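Local coordinates for protein lombricine kinase (Urechis caupo, PDB 3JPZ) that probably catalyses the reversible transfer of a phosphoryl group between ATP and lombricine, as a member of the ATP:guanido phosphotransferase family, at residues Glu219-Val224 and Glu257-Gln262. Numbering follows the deposited sequence.
Sequences EDHMRV and EYMWNQ
H221 and M222, at the turn into strand 222-229, meet M259 and Y258 through two methionine methyl groups, with no hydrogen bond between the segments. At H221 the imidazole presents its edge: CE1 lies 3.9 Å from CE of M259, a methyl that sits close to the ring plane. The M259 chain runs extended beyond CG and crosses the histidine at about a right angle. Both ring nitrogens are engaged elsewhere, ND1 with the backbone N of I124 and NE2 with the carbonyl of C128, which fixes the rotation of the ring and leaves a carbon at the meeting point. M222 starts the strand with CG anti to its backbone N (chi1 -173°), and a bend at chi3 (67°) brings its methyl to the CE1 and OH corner of Y258. There CE stands 3.3 Å from CE1 of Y258, a close approach oblique to the ring, and 3.5 Å from OH of the same residue. The phenol is held at its far end by a hydrogen bond from OH to the carbonyl of L244 in helix 233-252, and the Y258 side chain also touches I247, A248 and M251 of the same helix. M222 and Y258 join one strand of the large antiparallel sheet, the core of the phosphagen kinase catalytic domain, to the loop that follows helix 233-252. The R223 side chain takes no part in this junction and belongs to the nucleotide site, where it contacts ADP when that is bound. In this chain, without the nucleotide, its NH1 forms a salt bridge of 2.6 Å with OD2 of D220, while NH2 makes a long one of 3.8 Å with OE2 of E219; the E219 oxygen lies in the guanidinium plane, at its edge.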
loop_
_atom_site.group_PDB
_atom_site.type_symbol
_atom_site.label_atom_id
_atom_site.label_comp_id
_atom_site.label_asym_id
_atom_site.label_seq_id
_atom_site.Cartn_x
_atom_site.Cartn_y
_atom_site.Cartn_z
ATOM N N GLU A 219 13.120 -3.630 -6.129
ATOM C CA GLU A 219 13.404 -2.706 -5.031
ATOM C C GLU A 219 14.279 -1.552 -5.503
ATOM O O GLU A 219 14.081 -0.402 -5.117
ATOM C CB GLU A 219 14.091 -3.452 -3.885
ATOM C CG GLU A 219 14.506 -2.573 -2.722
ATOM C CD GLU A 219 14.919 -3.382 -1.499
ATOM O OE1 GLU A 219 15.517 -2.792 -0.575
ATOM O OE2 GLU A 219 14.649 -4.605 -1.463
ATOM N N ASP A 220 15.251 -1.881 -6.343
ATOM C CA ASP A 220 16.149 -0.901 -6.935
ATOM C C ASP A 220 15.836 -0.842 -8.422
ATOM O O ASP A 220 15.109 -1.688 -8.937
ATOM C CB ASP A 220 17.608 -1.311 -6.716
ATOM C CG ASP A 220 17.969 -1.422 -5.239
ATOM O OD1 ASP A 220 17.880 -0.403 -4.521
ATOM O OD2 ASP A 220 18.348 -2.526 -4.794
ATOM N N HIS A 221 16.362 0.153 -9.123
ATOM C CA HIS A 221 16.188 0.171 -10.562
ATOM C C HIS A 221 16.794 -1.111 -11.101
ATOM O O HIS A 221 16.142 -1.872 -11.813
ATOM C CB HIS A 221 16.860 1.386 -11.211
ATOM C CG HIS A 221 16.148 2.677 -10.964
ATOM N ND1 HIS A 221 16.802 3.891 -10.935
ATOM C CD2 HIS A 221 14.844 2.948 -10.727
ATOM C CE1 HIS A 221 15.929 4.853 -10.693
ATOM N NE2 HIS A 221 14.734 4.307 -10.562
ATOM N N MET A 222 18.042 -1.357 -10.733
ATOM C CA MET A 222 18.766 -2.518 -11.209
ATOM C C MET A 222 19.428 -3.250 -10.054
ATOM O O MET A 222 20.295 -2.707 -9.385
ATOM C CB MET A 222 19.840 -2.098 -12.204
ATOM C CG MET A 222 20.528 -3.258 -12.880
ATOM S SD MET A 222 21.649 -2.702 -14.167
ATOM C CE MET A 222 22.886 -1.867 -13.169
ATOM N N ARG A 223 19.010 -4.487 -9.840
ATOM C CA ARG A 223 19.617 -5.346 -8.838
ATOM C C ARG A 223 20.476 -6.344 -9.577
ATOM O O ARG A 223 19.968 -7.162 -10.337
ATOM C CB ARG A 223 18.546 -6.069 -8.031
ATOM C CG ARG A 223 19.026 -7.353 -7.354
ATOM C CD ARG A 223 19.678 -7.092 -6.009
ATOM N NE ARG A 223 18.745 -7.304 -4.905
ATOM C CZ ARG A 223 17.952 -6.369 -4.391
ATOM N NH1 ARG A 223 17.966 -5.136 -4.873
ATOM N NH2 ARG A 223 17.140 -6.672 -3.388
ATOM N N VAL A 224 21.781 -6.269 -9.369
ATOM C CA VAL A 224 22.714 -7.122 -10.093
ATOM C C VAL A 224 23.206 -8.242 -9.194
ATOM O O VAL A 224 23.712 -7.996 -8.106
ATOM C CB VAL A 224 23.907 -6.309 -10.594
ATOM C CG1 VAL A 224 24.974 -7.218 -11.158
ATOM C CG2 VAL A 224 23.448 -5.285 -11.633
ATOM N N GLU A 257 24.122 7.054 -16.381
ATOM C CA GLU A 257 25.168 6.660 -15.445
ATOM C C GLU A 257 24.557 6.230 -14.118
ATOM O O GLU A 257 23.497 6.720 -13.722
ATOM C CB GLU A 257 26.120 7.834 -15.220
ATOM C CG GLU A 257 25.438 9.089 -14.688
ATOM C CD GLU A 257 26.308 10.328 -14.827
ATOM O OE1 GLU A 257 27.294 10.278 -15.593
ATOM O OE2 GLU A 257 26.005 11.353 -14.179
ATOM N N TYR A 258 25.217 5.303 -13.433
ATOM C CA TYR A 258 24.779 4.912 -12.101
ATOM C C TYR A 258 24.773 6.133 -11.187
ATOM O O TYR A 258 25.641 6.994 -11.288
ATOM C CB TYR A 258 25.706 3.845 -11.503
ATOM C CG TYR A 258 25.789 2.547 -12.279
ATOM C CD1 TYR A 258 24.689 2.041 -12.956
ATOM C CD2 TYR A 258 26.965 1.805 -12.294
ATOM C CE1 TYR A 258 24.766 0.853 -13.654
ATOM C CE2 TYR A 258 27.051 0.611 -12.982
ATOM C CZ TYR A 258 25.948 0.139 -13.658
ATOM O OH TYR A 258 26.031 -1.049 -14.338
ATOM N N MET A 259 23.797 6.207 -10.287
ATOM C CA MET A 259 23.818 7.212 -9.237
ATOM C C MET A 259 24.942 6.890 -8.275
ATOM O O MET A 259 24.983 5.803 -7.696
ATOM C CB MET A 259 22.509 7.203 -8.454
ATOM C CG MET A 259 21.297 7.625 -9.245
ATOM S SD MET A 259 19.826 7.378 -8.237
ATOM C CE MET A 259 18.549 7.537 -9.476
ATOM N N TRP A 260 25.839 7.845 -8.082
ATOM C CA TRP A 260 26.999 7.641 -7.228
ATOM C C TRP A 260 27.574 8.981 -6.823
ATOM O O TRP A 260 27.773 9.859 -7.664
ATOM C CB TRP A 260 28.066 6.844 -7.978
ATOM C CG TRP A 260 29.345 6.665 -7.211
ATOM C CD1 TRP A 260 29.664 5.628 -6.378
ATOM C CD2 TRP A 260 30.480 7.545 -7.209
ATOM N NE1 TRP A 260 30.924 5.811 -5.862
ATOM C CE2 TRP A 260 31.444 6.980 -6.352
ATOM C CE3 TRP A 260 30.770 8.758 -7.843
ATOM C CZ2 TRP A 260 32.680 7.583 -6.113
ATOM C CZ3 TRP A 260 32.001 9.355 -7.606
ATOM C CH2 TRP A 260 32.939 8.766 -6.751
ATOM N N ASN A 261 27.842 9.154 -5.538
ATOM C CA ASN A 261 28.597 10.321 -5.122
ATOM C C ASN A 261 29.723 9.923 -4.184
ATOM O O ASN A 261 29.726 8.821 -3.624
ATOM C CB ASN A 261 27.688 11.421 -4.540
ATOM C CG ASN A 261 27.167 11.091 -3.155
ATOM O OD1 ASN A 261 27.905 10.620 -2.303
ATOM N ND2 ASN A 261 25.892 11.366 -2.920
ATOM N N GLN A 262 30.683 10.830 -4.041
ATOM C CA GLN A 262 31.930 10.564 -3.344
ATOM C C GLN A 262 31.685 10.253 -1.876
ATOM O O GLN A 262 32.421 9.472 -1.278
ATOM C CB GLN A 262 32.848 11.781 -3.479
ATOM C CG GLN A 262 34.310 11.517 -3.189
ATOM C CD GLN A 262 35.192 12.646 -3.683
ATOM O OE1 GLN A 262 34.805 13.813 -3.632
ATOM N NE2 GLN A 262 36.379 12.305 -4.164
#